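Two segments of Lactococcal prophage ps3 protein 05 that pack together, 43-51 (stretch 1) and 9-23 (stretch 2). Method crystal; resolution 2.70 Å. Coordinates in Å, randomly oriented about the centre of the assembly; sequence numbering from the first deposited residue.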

# COMPACT_ATOMS: atom_id res chain seq x y z
N ARG B 43 2.08 10.09 -13.56
CA ARG B 43 2.39 8.92 -12.73
C ARG B 43 3.05 7.84 -13.58
O ARG B 43 3.90 7.07 -13.10
CB ARG B 43 1.11 8.36 -12.08
CG ARG B 43 1.28 7.62 -10.72
CD ARG B 43 1.88 8.52 -9.59
NE ARG B 43 1.89 9.96 -9.94
CZ ARG B 43 2.55 10.92 -9.29
NH1 ARG B 43 2.48 12.18 -9.72
NH2 ARG B 43 3.27 10.63 -8.20
N LEU B 44 2.66 7.80 -14.85
CA LEU B 44 3.12 6.78 -15.77
C LEU B 44 4.58 7.01 -16.09
O LEU B 44 5.42 6.13 -15.93
CB LEU B 44 2.28 6.85 -17.03
CG LEU B 44 1.60 5.54 -17.43
CD1 LEU B 44 0.40 5.25 -16.52
CD2 LEU B 44 1.18 5.62 -18.87
N LYS B 45 4.86 8.23 -16.54
CA LYS B 45 6.21 8.67 -16.88
C LYS B 45 7.10 8.50 -15.64
O LYS B 45 8.25 8.05 -15.74
CB LYS B 45 6.18 10.12 -17.35
CG LYS B 45 6.79 10.35 -18.72
CD LYS B 45 6.15 11.57 -19.37
CE LYS B 45 6.67 11.78 -20.78
NZ LYS B 45 5.99 12.92 -21.45
N THR B 46 6.53 8.83 -14.49
CA THR B 46 7.15 8.56 -13.20
C THR B 46 7.53 7.08 -13.10
O THR B 46 8.72 6.76 -13.00
CB THR B 46 6.19 8.94 -12.02
OG1 THR B 46 5.75 10.29 -12.16
CG2 THR B 46 6.87 8.77 -10.68
N ILE B 47 6.53 6.20 -13.17
CA ILE B 47 6.75 4.76 -13.00
C ILE B 47 7.78 4.24 -14.00
O ILE B 47 8.68 3.48 -13.65
CB ILE B 47 5.43 3.96 -13.09
CG1 ILE B 47 4.41 4.46 -12.06
CG2 ILE B 47 5.69 2.47 -12.87
CD1 ILE B 47 2.97 4.01 -12.31
N LEU B 48 7.66 4.70 -15.24
CA LEU B 48 8.50 4.25 -16.35
C LEU B 48 9.99 4.61 -16.22
O LEU B 48 10.86 3.95 -16.82
CB LEU B 48 7.94 4.77 -17.67
CG LEU B 48 6.70 4.05 -18.20
CD1 LEU B 48 5.99 4.92 -19.21
CD2 LEU B 48 7.10 2.72 -18.82
N SER B 49 10.28 5.67 -15.46
CA SER B 49 11.65 6.11 -15.17
C SER B 49 12.39 5.13 -14.24
O SER B 49 11.77 4.36 -13.50
CB SER B 49 11.63 7.50 -14.55
OG SER B 49 12.89 8.14 -14.64
N ASN B 50 13.72 5.16 -14.30
CA ASN B 50 14.57 4.37 -13.40
C ASN B 50 14.92 5.05 -12.05
O ASN B 50 15.54 4.44 -11.17
CB ASN B 50 15.84 3.94 -14.14
CG ASN B 50 16.20 4.90 -15.27
OD1 ASN B 50 16.13 4.53 -16.44
ND2 ASN B 50 16.54 6.13 -14.92
N HIS B 51 14.53 6.32 -11.89
CA HIS B 51 14.66 6.96 -10.58
C HIS B 51 13.63 6.39 -9.63
O HIS B 51 13.85 6.40 -8.42
CB HIS B 51 14.57 8.50 -10.67
CG HIS B 51 13.19 9.02 -10.93
ND1 HIS B 51 12.67 10.12 -10.26
CD2 HIS B 51 12.22 8.62 -11.78
CE1 HIS B 51 11.45 10.37 -10.69
NE2 HIS B 51 11.14 9.47 -11.61
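Stretch 2 (9-23) LLNQNDLDSYIELMK

Stretch 2 begins as an extended segment, passes through a tight turn and ends in a helix, 15-23, that continues later in the chain. The helix of stretch 1, 43-48, crosses it obliquely. The angle between their N-to-C directions is 120°, and the axes come within 11.6 Å. Together the two stretches bury 543 Å², a little over half of it on leucine residues.

Leu9 lies beyond contact range. Leu10 follows, and its CB is 4.2 Å from CD2 of Leu48. At Asn11 the backbones come closest, with CA of Asn11 4.6 Å from CA of Leu48. Here the C-terminal end of the first helix meets the loop, and the carbonyl O of Leu48 receives a CA-H...O contact from Asn11 CA at 3.2 Å. A type I turn runs from Asn11 to Asp14, closed by a hydrogen bond from Asp14 N to Asn11 O at 2.8 Å. Asn11 N also donates to Asp14 OD2 at 3.2 Å, which ties the start of the turn to its end.

Gln12 sits over the end of the first helix. Its N is 3.2 Å from Leu48 O, and its NE2 is 2.8 Å from Ser49 OG. Asn13 points away from stretch 1. Asp14 occupies the N-cap position, but its side chain makes no capping bond.

Leu15 opens the helix and points toward stretch 1. Its CD1 lies 3.6 Å from both Leu44 CD2 and Leu48 CD1, so it touches residues one helical turn apart. Its CD2 is 3.8 Å from Lys45 CE. Leu44 fits as a knob among Leu15, Tyr18, Ile19 and Met22. Leu44 CD2 meets the Tyr18 ring at its edge, 3.9 Å from Tyr18 CD2, and lies 3.7 Å from Ile19 CD1. Selenomethionine Met22 completes the hole, its CE 4.3 Å from Leu44 CD1.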

# COMPACT_ATOMS: atom_id res chain seq x y z
N LEU B 9 12.77 -4.95 -19.05
CA LEU B 9 12.22 -3.85 -18.29
C LEU B 9 11.78 -2.75 -19.25
O LEU B 9 12.58 -2.24 -20.05
CB LEU B 9 13.27 -3.30 -17.33
CG LEU B 9 12.80 -2.14 -16.46
CD1 LEU B 9 11.84 -2.64 -15.38
CD2 LEU B 9 13.99 -1.44 -15.84
N LEU B 10 10.49 -2.41 -19.19
CA LEU B 10 9.99 -1.21 -19.86
C LEU B 10 10.59 0.04 -19.23
O LEU B 10 11.06 0.00 -18.09
CB LEU B 10 8.47 -1.15 -19.80
CG LEU B 10 7.75 -1.54 -21.09
CD1 LEU B 10 8.36 -2.81 -21.71
CD2 LEU B 10 6.25 -1.67 -20.86
N ASN B 11 10.57 1.13 -19.98
CA ASN B 11 11.15 2.39 -19.56
C ASN B 11 10.42 3.53 -20.27
O ASN B 11 9.58 3.28 -21.14
CB ASN B 11 12.64 2.38 -19.91
CG ASN B 11 12.89 2.89 -21.30
OD1 ASN B 11 12.81 4.09 -21.54
ND2 ASN B 11 13.19 2.00 -22.24
N GLN B 12 10.76 4.78 -19.95
CA GLN B 12 10.12 5.96 -20.58
C GLN B 12 10.23 6.05 -22.12
O GLN B 12 9.64 6.93 -22.73
CB GLN B 12 10.54 7.27 -19.90
CG GLN B 12 11.92 7.27 -19.23
CD GLN B 12 12.12 8.45 -18.28
OE1 GLN B 12 11.43 9.47 -18.36
NE2 GLN B 12 13.09 8.31 -17.38
N ASN B 13 10.97 5.12 -22.72
CA ASN B 13 11.02 4.96 -24.18
C ASN B 13 9.86 4.12 -24.72
O ASN B 13 9.77 3.89 -25.91
CB ASN B 13 12.31 4.28 -24.61
CG ASN B 13 13.38 5.25 -24.99
OD1 ASN B 13 14.22 5.62 -24.18
ND2 ASN B 13 13.37 5.68 -26.25
N ASP B 14 9.00 3.66 -23.84
CA ASP B 14 7.95 2.75 -24.25
C ASP B 14 6.57 3.33 -23.95
O ASP B 14 5.55 2.66 -24.16
CB ASP B 14 8.14 1.38 -23.58
CG ASP B 14 9.47 0.72 -23.98
OD1 ASP B 14 9.73 0.56 -25.20
OD2 ASP B 14 10.24 0.36 -23.06
N LEU B 15 6.53 4.58 -23.50
CA LEU B 15 5.27 5.21 -23.17
C LEU B 15 4.26 5.02 -24.30
O LEU B 15 3.12 4.63 -24.04
CB LEU B 15 5.47 6.69 -22.84
CG LEU B 15 4.23 7.46 -22.39
CD1 LEU B 15 3.60 6.83 -21.17
CD2 LEU B 15 4.58 8.93 -22.11
N ASP B 16 4.70 5.26 -25.53
CA ASP B 16 3.85 5.08 -26.72
C ASP B 16 3.20 3.69 -26.73
O ASP B 16 1.97 3.57 -26.61
CB ASP B 16 4.65 5.31 -28.01
CG ASP B 16 5.17 6.75 -28.13
OD1 ASP B 16 5.15 7.47 -27.10
OD2 ASP B 16 5.62 7.16 -29.24
N SER B 17 4.03 2.65 -26.86
CA SER B 17 3.56 1.27 -26.92
C SER B 17 2.62 0.96 -25.78
O SER B 17 1.69 0.17 -25.95
CB SER B 17 4.74 0.30 -26.83
OG SER B 17 5.72 0.61 -27.79
N TYR B 18 2.85 1.59 -24.63
CA TYR B 18 2.17 1.24 -23.40
C TYR B 18 0.74 1.79 -23.33
O TYR B 18 -0.09 1.22 -22.63
CB TYR B 18 3.00 1.67 -22.18
CG TYR B 18 2.50 1.12 -20.87
CD1 TYR B 18 2.79 -0.18 -20.48
CD2 TYR B 18 1.74 1.91 -20.01
CE1 TYR B 18 2.33 -0.67 -19.28
CE2 TYR B 18 1.28 1.42 -18.80
CZ TYR B 18 1.57 0.13 -18.45
OH TYR B 18 1.10 -0.36 -17.24
N ILE B 19 0.46 2.88 -24.03
CA ILE B 19 -0.92 3.36 -24.13
C ILE B 19 -1.72 2.47 -25.08
O ILE B 19 -2.84 2.06 -24.75
CB ILE B 19 -1.03 4.82 -24.59
CG1 ILE B 19 0.08 5.68 -23.98
CG2 ILE B 19 -2.41 5.38 -24.25
CD1 ILE B 19 0.26 5.50 -22.47
N GLU B 20 -1.15 2.17 -26.24
CA GLU B 20 -1.76 1.25 -27.21
C GLU B 20 -2.13 -0.10 -26.61
O GLU B 20 -3.25 -0.57 -26.80
CB GLU B 20 -0.87 1.07 -28.44
CG GLU B 20 -1.41 1.74 -29.71
CD GLU B 20 -2.56 0.96 -30.35
OE1 GLU B 20 -2.47 0.65 -31.56
OE2 GLU B 20 -3.57 0.68 -29.66
N LEU B 21 -1.20 -0.73 -25.88
CA LEU B 21 -1.48 -2.00 -25.21
C LEU B 21 -2.57 -1.84 -24.16
O LEU B 21 -3.31 -2.78 -23.89
CB LEU B 21 -0.22 -2.60 -24.58
CG LEU B 21 -0.28 -4.08 -24.16
CD1 LEU B 21 -0.21 -4.99 -25.37
CD2 LEU B 21 0.82 -4.44 -23.20
N MSE B 22 -2.67 -0.65 -23.58
CA MSE B 22 -3.71 -0.35 -22.61
C MSE B 22 -5.07 -0.16 -23.27
O MSE B 22 -6.11 -0.46 -22.68
CB MSE B 22 -3.37 0.92 -21.85
CG MSE B 22 -2.73 0.69 -20.50
SE MSE B 22 -2.38 2.43 -19.68
CE MSE B 22 -1.67 1.80 -17.97
N LYS B 23 -5.05 0.34 -24.51
CA LYS B 23 -6.27 0.68 -25.24
C LYS B 23 -7.17 -0.51 -25.58
O LYS B 23 -8.35 -0.32 -25.87
CB LYS B 23 -5.92 1.47 -26.51
CG LYS B 23 -5.60 2.93 -26.25
CD LYS B 23 -6.86 3.70 -25.90
CE LYS B 23 -6.55 4.98 -25.14
NZ LYS B 23 -7.80 5.71 -24.80